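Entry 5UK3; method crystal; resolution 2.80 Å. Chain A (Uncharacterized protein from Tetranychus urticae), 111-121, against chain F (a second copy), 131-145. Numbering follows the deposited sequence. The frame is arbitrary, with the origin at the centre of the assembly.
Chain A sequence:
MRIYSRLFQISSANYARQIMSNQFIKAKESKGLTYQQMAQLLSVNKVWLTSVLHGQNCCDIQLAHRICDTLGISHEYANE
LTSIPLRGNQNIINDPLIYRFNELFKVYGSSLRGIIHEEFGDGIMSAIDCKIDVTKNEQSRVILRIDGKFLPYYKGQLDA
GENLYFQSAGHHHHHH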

ATOM      1  N   SER A 111      21.388   3.672  14.843  1.00 82.89           N
ATOM      2  CA  SER A 111      22.751   3.792  15.334  1.00 82.58           C
ATOM      3  C   SER A 111      23.545   4.831  14.556  1.00 80.76           C
ATOM      4  O   SER A 111      24.265   5.644  15.138  1.00 80.84           O
ATOM      5  CB  SER A 111      23.474   2.447  15.235  1.00 83.22           C
ATOM      6  OG  SER A 111      22.787   1.467  15.975  1.00 80.25           O
ATOM      7  N   LEU A 112      23.439   4.776  13.242  1.00 79.35           N
ATOM      8  CA  LEU A 112      24.110   5.760  12.414  1.00 83.88           C
ATOM      9  C   LEU A 112      23.591   7.167  12.703  1.00 83.32           C
ATOM     10  O   LEU A 112      24.331   8.141  12.687  1.00 82.48           O
ATOM     11  CB  LEU A 112      23.949   5.406  10.941  1.00 83.38           C
ATOM     12  CG  LEU A 112      24.704   4.135  10.570  1.00 88.35           C
ATOM     13  CD1 LEU A 112      24.293   3.675   9.184  1.00 90.41           C
ATOM     14  CD2 LEU A 112      26.210   4.348  10.616  1.00 92.25           C
ATOM     15  N   ARG A 113      22.300   7.250  12.942  1.00 84.03           N
ATOM     16  CA  ARG A 113      21.661   8.493  13.238  1.00 86.17           C
ATOM     17  C   ARG A 113      22.250   9.075  14.510  1.00 83.17           C
ATOM     18  O   ARG A 113      22.648  10.247  14.548  1.00 88.92           O
ATOM     19  CB  ARG A 113      20.170   8.262  13.404  1.00 93.16           C
ATOM     20  CG  ARG A 113      19.395   9.534  13.346  1.00102.25           C
ATOM     21  CD  ARG A 113      17.901   9.271  13.204  1.00108.78           C
ATOM     22  NE  ARG A 113      17.261  10.412  13.822  1.00118.13           N
ATOM     23  CZ  ARG A 113      17.140  10.581  15.138  1.00124.80           C
ATOM     24  NH1 ARG A 113      17.590   9.650  15.989  1.00127.84           N
ATOM     25  NH2 ARG A 113      16.557  11.687  15.604  1.00126.75           N
ATOM     26  N   GLY A 114      22.329   8.251  15.538  1.00 76.53           N
ATOM     27  CA  GLY A 114      22.893   8.667  16.815  1.00 78.33           C
ATOM     28  C   GLY A 114      24.363   9.058  16.782  1.00 78.74           C
ATOM     29  O   GLY A 114      24.752  10.073  17.367  1.00 78.79           O
ATOM     30  N   ILE A 115      25.169   8.268  16.077  1.00 77.38           N
ATOM     31  CA  ILE A 115      26.567   8.570  15.943  1.00 78.58           C
ATOM     32  C   ILE A 115      26.763   9.877  15.186  1.00 79.84           C
ATOM     33  O   ILE A 115      27.559  10.704  15.592  1.00 80.40           O
ATOM     34  CB  ILE A 115      27.337   7.444  15.238  1.00 78.61           C
ATOM     35  CG1 ILE A 115      27.404   6.231  16.148  1.00 80.38           C
ATOM     36  CG2 ILE A 115      28.764   7.889  14.926  1.00 80.52           C
ATOM     37  CD1 ILE A 115      27.690   4.959  15.393  1.00 82.58           C
ATOM     38  N   ILE A 116      26.054  10.052  14.078  1.00 80.73           N
ATOM     39  CA  ILE A 116      26.225  11.249  13.272  1.00 82.18           C
ATOM     40  C   ILE A 116      25.776  12.474  14.067  1.00 84.71           C
ATOM     41  O   ILE A 116      26.432  13.518  13.995  1.00 85.27           O
ATOM     42  CB  ILE A 116      25.500  11.169  11.915  1.00 79.64           C
ATOM     43  CG1 ILE A 116      26.227  10.182  11.004  1.00 78.59           C
ATOM     44  CG2 ILE A 116      25.498  12.521  11.221  1.00 81.01           C
ATOM     45  CD1 ILE A 116      25.385   9.701   9.843  1.00 78.10           C
ATOM     46  N   HIS A 117      24.700  12.345  14.840  1.00 83.64           N
ATOM     47  CA  HIS A 117      24.268  13.475  15.651  1.00 87.28           C
ATOM     48  C   HIS A 117      25.291  13.895  16.676  1.00 87.43           C
ATOM     49  O   HIS A 117      25.527  15.081  16.860  1.00 89.98           O
ATOM     50  CB  HIS A 117      22.938  13.222  16.375  1.00 88.60           C
ATOM     51  CG  HIS A 117      21.754  13.232  15.465  1.00 85.96           C
ATOM     52  ND1 HIS A 117      20.513  12.752  15.814  1.00 85.09           N
ATOM     53  CD2 HIS A 117      21.643  13.680  14.196  1.00 86.08           C
ATOM     54  CE1 HIS A 117      19.693  12.891  14.787  1.00 85.45           C
ATOM     55  NE2 HIS A 117      20.356  13.453  13.796  1.00 86.77           N
ATOM     56  N   GLU A 118      25.874  12.912  17.344  1.00 83.90           N
ATOM     57  CA  GLU A 118      26.859  13.163  18.366  1.00 83.72           C
ATOM     58  C   GLU A 118      28.150  13.741  17.778  1.00 85.82           C
ATOM     59  O   GLU A 118      28.699  14.666  18.350  1.00 92.94           O
ATOM     60  CB  GLU A 118      27.119  11.874  19.129  1.00 83.11           C
ATOM     61  CG  GLU A 118      28.371  11.833  19.974  1.00 84.51           C
ATOM     62  CD  GLU A 118      28.442  10.558  20.785  1.00 85.32           C
ATOM     63  OE1 GLU A 118      29.239   9.649  20.401  1.00 85.22           O
ATOM     64  OE2 GLU A 118      27.669  10.457  21.759  1.00 84.83           O
ATOM     65  N   GLU A 119      28.618  13.217  16.651  1.00 83.90           N
ATOM     66  CA  GLU A 119      29.904  13.591  16.088  1.00 86.54           C
ATOM     67  C   GLU A 119      29.900  14.747  15.081  1.00 89.45           C
ATOM     68  O   GLU A 119      30.931  15.372  14.874  1.00 94.92           O
ATOM     69  CB  GLU A 119      30.561  12.384  15.441  1.00 86.53           C
ATOM     70  CG  GLU A 119      30.751  11.216  16.396  1.00 89.21           C
ATOM     71  CD  GLU A 119      31.594  10.075  15.819  1.00 93.40           C
ATOM     72  OE1 GLU A 119      32.095  10.187  14.675  1.00 91.71           O
ATOM     73  OE2 GLU A 119      31.774   9.050  16.538  1.00 98.79           O
ATOM     74  N   PHE A 120      28.770  15.029  14.455  1.00 91.21           N
ATOM     75  CA  PHE A 120      28.638  16.181  13.548  1.00 94.10           C
ATOM     76  C   PHE A 120      27.636  17.237  13.997  1.00 97.35           C
ATOM     77  O   PHE A 120      27.773  18.401  13.643  1.00102.96           O
ATOM     78  CB  PHE A 120      28.201  15.714  12.159  1.00 93.36           C
ATOM     79  CG  PHE A 120      29.190  14.827  11.482  1.00 93.26           C
ATOM     80  CD1 PHE A 120      29.225  13.480  11.770  1.00 92.69           C
ATOM     81  CD2 PHE A 120      30.081  15.337  10.551  1.00 94.66           C
ATOM     82  CE1 PHE A 120      30.132  12.652  11.139  1.00 93.76           C
ATOM     83  CE2 PHE A 120      30.991  14.515   9.918  1.00 93.11           C
ATOM     84  CZ  PHE A 120      31.011  13.170  10.209  1.00 91.89           C
ATOM     85  N   GLY A 121      26.574  16.821  14.672  1.00100.03           N
ATOM     86  CA  GLY A 121      25.517  17.726  15.094  1.00100.44           C
ATOM     87  C   GLY A 121      24.220  17.381  14.410  1.00100.26           C
ATOM     88  O   GLY A 121      24.083  16.342  13.756  1.00100.99           O
TER
ATOM     89  N   LYS F 131      30.616  -5.226   8.768  1.00 75.61           N
ATOM     90  CA  LYS F 131      31.191  -4.261   9.685  1.00 80.70           C
ATOM     91  C   LYS F 131      31.003  -2.857   9.137  1.00 82.65           C
ATOM     92  O   LYS F 131      31.681  -2.468   8.176  1.00 88.19           O
ATOM     93  CB  LYS F 131      32.684  -4.488   9.859  1.00 86.72           C
ATOM     94  CG  LYS F 131      33.040  -5.838  10.394  1.00 94.94           C
ATOM     95  CD  LYS F 131      34.548  -6.105  10.337  1.00104.10           C
ATOM     96  CE  LYS F 131      34.868  -7.572  10.659  1.00109.44           C
ATOM     97  NZ  LYS F 131      35.497  -8.325   9.531  1.00111.30           N
ATOM     98  N   ILE F 132      30.153  -2.068   9.780  1.00 81.66           N
ATOM     99  CA  ILE F 132      30.029  -0.656   9.432  1.00 83.84           C
ATOM    100  C   ILE F 132      31.087   0.140  10.215  1.00 82.77           C
ATOM    101  O   ILE F 132      31.409  -0.241  11.316  1.00 83.57           O
ATOM    102  CB  ILE F 132      28.647  -0.076   9.793  1.00 89.73           C
ATOM    103  CG1 ILE F 132      27.482  -1.040   9.481  1.00 96.10           C
ATOM    104  CG2 ILE F 132      28.424   1.256   9.087  1.00 88.41           C
ATOM    105  CD1 ILE F 132      27.449  -1.497   8.057  1.00101.40           C
ATOM    106  N   ASP F 133      31.575   1.241   9.641  1.00 81.18           N
ATOM    107  CA  ASP F 133      32.403   2.261  10.340  1.00 86.52           C
ATOM    108  C   ASP F 133      31.950   3.582   9.851  1.00 82.01           C
ATOM    109  O   ASP F 133      31.612   3.711   8.692  1.00 83.59           O
ATOM    110  CB  ASP F 133      33.905   2.172  10.106  1.00 94.37           C
ATOM    111  CG  ASP F 133      34.497   1.021  10.837  1.00111.36           C
ATOM    112  OD1 ASP F 133      34.515   1.057  12.101  1.00123.07           O
ATOM    113  OD2 ASP F 133      34.896   0.060  10.157  1.00125.70           O
ATOM    114  N   VAL F 134      31.964   4.567  10.721  1.00 81.79           N
ATOM    115  CA  VAL F 134      31.558   5.882  10.334  1.00 81.85           C
ATOM    116  C   VAL F 134      32.427   6.912  11.021  1.00 86.22           C
ATOM    117  O   VAL F 134      32.726   6.794  12.170  1.00 85.78           O
ATOM    118  CB  VAL F 134      30.059   6.104  10.560  1.00 83.89           C
ATOM    119  CG1 VAL F 134      29.651   5.796  11.963  1.00 85.98           C
ATOM    120  CG2 VAL F 134      29.666   7.537  10.224  1.00 91.26           C
ATOM    121  N   THR F 135      32.832   7.927  10.270  1.00 94.88           N
ATOM    122  CA  THR F 135      34.007   8.743  10.600  1.00 96.79           C
ATOM    123  C   THR F 135      33.831  10.144  10.050  1.00 98.11           C
ATOM    124  O   THR F 135      33.329  10.327   8.931  1.00 93.03           O
ATOM    125  CB  THR F 135      35.285   8.176   9.932  1.00102.17           C
ATOM    126  OG1 THR F 135      35.391   6.774  10.183  1.00102.93           O
ATOM    127  CG2 THR F 135      36.526   8.856  10.459  1.00106.45           C
ATOM    128  N   LYS F 136      34.258  11.126  10.838  1.00101.92           N
ATOM    129  CA  LYS F 136      34.429  12.516  10.374  1.00101.49           C
ATOM    130  C   LYS F 136      35.864  12.654   9.955  1.00 98.37           C
ATOM    131  O   LYS F 136      36.741  12.337  10.731  1.00106.30           O
ATOM    132  CB  LYS F 136      34.146  13.465  11.517  1.00100.85           C
ATOM    133  CG  LYS F 136      34.238  14.921  11.165  1.00104.86           C
ATOM    134  CD  LYS F 136      33.753  15.730  12.350  1.00109.76           C
ATOM    135  CE  LYS F 136      33.664  17.199  12.011  1.00115.37           C
ATOM    136  NZ  LYS F 136      33.172  17.963  13.183  1.00121.31           N
ATOM    137  N   ASN F 137      36.102  13.080   8.729  1.00 97.70           N
ATOM    138  CA  ASN F 137      37.456  13.224   8.242  1.00106.48           C
ATOM    139  C   ASN F 137      37.782  14.692   8.129  1.00116.17           C
ATOM    140  O   ASN F 137      36.917  15.534   8.346  1.00120.12           O
ATOM    141  CB  ASN F 137      37.633  12.523   6.896  1.00103.57           C
ATOM    142  CG  ASN F 137      37.056  13.311   5.741  1.00104.59           C
ATOM    143  OD1 ASN F 137      36.279  14.242   5.933  1.00108.19           O
ATOM    144  ND2 ASN F 137      37.438  12.940   4.530  1.00107.08           N
ATOM    145  N   GLU F 138      39.021  15.014   7.774  1.00124.79           N
ATOM    146  CA  GLU F 138      39.402  16.407   7.611  1.00130.83           C
ATOM    147  C   GLU F 138      38.480  16.920   6.522  1.00136.20           C
ATOM    148  O   GLU F 138      38.174  16.179   5.591  1.00143.38           O
ATOM    149  CB  GLU F 138      40.856  16.516   7.168  1.00129.14           C
ATOM    150  N   GLN F 139      38.021  18.158   6.669  1.00137.23           N
ATOM    151  CA  GLN F 139      37.073  18.787   5.752  1.00137.55           C
ATOM    152  C   GLN F 139      35.643  18.485   6.192  1.00125.27           C
ATOM    153  O   GLN F 139      34.688  18.873   5.531  1.00118.76           O
ATOM    154  CB  GLN F 139      37.311  18.372   4.303  1.00146.67           C
ATOM    155  N   SER F 140      35.507  17.806   7.324  1.00119.67           N
ATOM    156  CA  SER F 140      34.194  17.513   7.892  1.00120.43           C
ATOM    157  C   SER F 140      33.171  16.798   7.001  1.00112.15           C
ATOM    158  O   SER F 140      32.021  17.217   6.904  1.00108.03           O
ATOM    159  CB  SER F 140      33.591  18.812   8.415  1.00124.00           C
ATOM    160  OG  SER F 140      33.588  19.789   7.392  1.00130.08           O
ATOM    161  N   ARG F 141      33.591  15.728   6.346  1.00104.58           N
ATOM    162  CA  ARG F 141      32.717  14.965   5.483  1.00 98.24           C
ATOM    163  C   ARG F 141      32.417  13.680   6.203  1.00 92.95           C
ATOM    164  O   ARG F 141      33.240  13.181   6.969  1.00 96.14           O
ATOM    165  CB  ARG F 141      33.401  14.693   4.146  1.00100.01           C
ATOM    166  CG  ARG F 141      33.438  15.922   3.261  1.00103.12           C
ATOM    167  CD  ARG F 141      34.043  15.621   1.911  1.00105.73           C
ATOM    168  NE  ARG F 141      33.076  14.939   1.048  1.00103.48           N
ATOM    169  CZ  ARG F 141      32.091  15.528   0.371  1.00103.69           C
ATOM    170  NH1 ARG F 141      31.878  16.844   0.444  1.00105.08           N
ATOM    171  NH2 ARG F 141      31.301  14.788  -0.399  1.00104.30           N
ATOM    172  N   VAL F 142      31.238  13.131   5.948  1.00 91.55           N
ATOM    173  CA  VAL F 142      30.807  11.892   6.594  1.00 88.14           C
ATOM    174  C   VAL F 142      31.362  10.748   5.780  1.00 83.27           C
ATOM    175  O   VAL F 142      31.120  10.686   4.601  1.00 81.27           O
ATOM    176  CB  VAL F 142      29.281  11.750   6.619  1.00 87.60           C
ATOM    177  CG1 VAL F 142      28.892  10.553   7.464  1.00 88.19           C
ATOM    178  CG2 VAL F 142      28.624  12.994   7.192  1.00 89.33           C
ATOM    179  N   ILE F 143      32.123   9.869   6.400  1.00 81.90           N
ATOM    180  CA  ILE F 143      32.739   8.785   5.676  1.00 85.29           C
ATOM    181  C   ILE F 143      32.218   7.508   6.293  1.00 89.29           C
ATOM    182  O   ILE F 143      32.550   7.167   7.419  1.00 94.69           O
ATOM    183  CB  ILE F 143      34.293   8.833   5.743  1.00 87.59           C
ATOM    184  CG1 ILE F 143      34.913  10.078   5.163  1.00 90.77           C
ATOM    185  CG2 ILE F 143      34.914   7.561   5.243  1.00 86.82           C
ATOM    186  CD1 ILE F 143      34.693  10.260   3.744  1.00 94.35           C
ATOM    187  N   LEU F 144      31.447   6.777   5.497  1.00 90.05           N
ATOM    188  CA  LEU F 144      30.743   5.591   5.927  1.00 87.49           C
ATOM    189  C   LEU F 144      31.350   4.418   5.177  1.00 84.35           C
ATOM    190  O   LEU F 144      31.320   4.406   3.963  1.00 84.27           O
ATOM    191  CB  LEU F 144      29.276   5.783   5.580  1.00 92.61           C
ATOM    192  CG  LEU F 144      28.283   4.647   5.839  1.00 95.66           C
ATOM    193  CD1 LEU F 144      28.297   4.428   7.320  1.00 99.10           C
ATOM    194  CD2 LEU F 144      26.832   4.856   5.419  1.00 97.54           C
ATOM    195  N   ARG F 145      31.974   3.483   5.886  1.00 81.03           N
ATOM    196  CA  ARG F 145      32.642   2.335   5.261  1.00 78.01           C
ATOM    197  C   ARG F 145      31.942   1.058   5.645  1.00 75.55           C
ATOM    198  O   ARG F 145      31.738   0.809   6.810  1.00 83.79           O
ATOM    199  CB  ARG F 145      34.061   2.274   5.725  1.00 81.41           C
ATOM    200  CG  ARG F 145      34.839   1.082   5.217  1.00 85.66           C
ATOM    201  CD  ARG F 145      36.286   1.186   5.636  1.00 87.77           C
ATOM    202  NE  ARG F 145      37.167   0.266   4.897  1.00 89.57           N
ATOM    203  CZ  ARG F 145      37.318  -1.037   5.159  1.00 89.24           C
ATOM    204  NH1 ARG F 145      36.601  -1.658   6.107  1.00 90.82           N
ATOM    205  NH2 ARG F 145      38.196  -1.736   4.457  1.00 91.10           N
TER

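A helix from one copy of the protein lies against a two-stranded hairpin from another. Chain A is already helical at A:Ser111, in a helix that begins earlier in the chain, held by i to i+4 backbone hydrogen bonds such as A:Glu119 N to A:Ile115 O (2.9 Å), and leaves helical geometry at A:Gly121, whose positive phi would jam a CB against the preceding carbonyl oxygen. In chain F, the strand beginning before F:Lys131 turns back through a type II turn from F:Asn137 to F:Ser140. Paired backbone bonds, F:Asp133 N to F:Arg145 O at 2.9 Å and F:Arg145 N to F:Asp133 O at 2.8 Å, tie the strands together. The turn has its own brace: F:Arg141 N donates to F:Asn137 OD1 at 3.1 Å.

The helix runs nearly parallel to the first strand, at 17° with axes 9.3 Å apart, and makes 147° with the returning strand, 10.9 Å away. These separations leave room for a layer of side chains, and no hydrogen bond crosses between the stretches. The two stretches bury 512 Å² between them, both sides summed, and most of the closest pairs are apolar side chains.

Strand alternation supplies the hairpin's half of the pattern. F:Ile132, F:Val134 and F:Lys136 direct their CA-to-CB bonds toward the helix, while F:Asp133 and F:Thr135 direct theirs away. The helix answers with A:Leu112, A:Ile115 and A:Glu119, which point toward the hairpin, and A:Ile116, whose CA-to-CB bond is sideways although its end comes nearer, a spacing of three or four residues that keeps one side facing the sheet. A:Leu112 CD2 gathers three neighbours, F:Leu144 CD1 at 3.9 Å, F:Val134 CG1 at 4.0 Å and F:Ile132 CG2 at 4.1 Å, so one methyl spans both strands. F:Val134 is a shared hub: its CG1 also meets A:Ile115 CG2 at 3.7 Å, and its CG2 lies 4.4 Å from A:Ile116 CG1.

Toward the helix's C-terminal end, A:Phe120 gives up the most surface on either stretch. Its CB points sideways, but the ring reaches the hairpin. F:Val142 CG2 sits over one face, 4.1 Å from the ring centroid and 20° off the normal, a CH-pi contact. Carbonyl oxygens lie at the ring edge, where the C-H groups are slightly positive: F:Thr135 O and F:Arg141 O are each 3.9 Å from A:Phe120 CZ.

F:Lys136 contributes here through its carbon chain. F:Lys136 CB is 3.4 Å from A:Phe120 CZ, and farther along the extended, all-t chain F:Lys136 CD lies 3.8 Å from A:Glu119 O. The design rule is plain: branched aliphatic residues line the contact, and one aromatic packs near the helix's C-terminal end, where a lysine's carbon chain meets it.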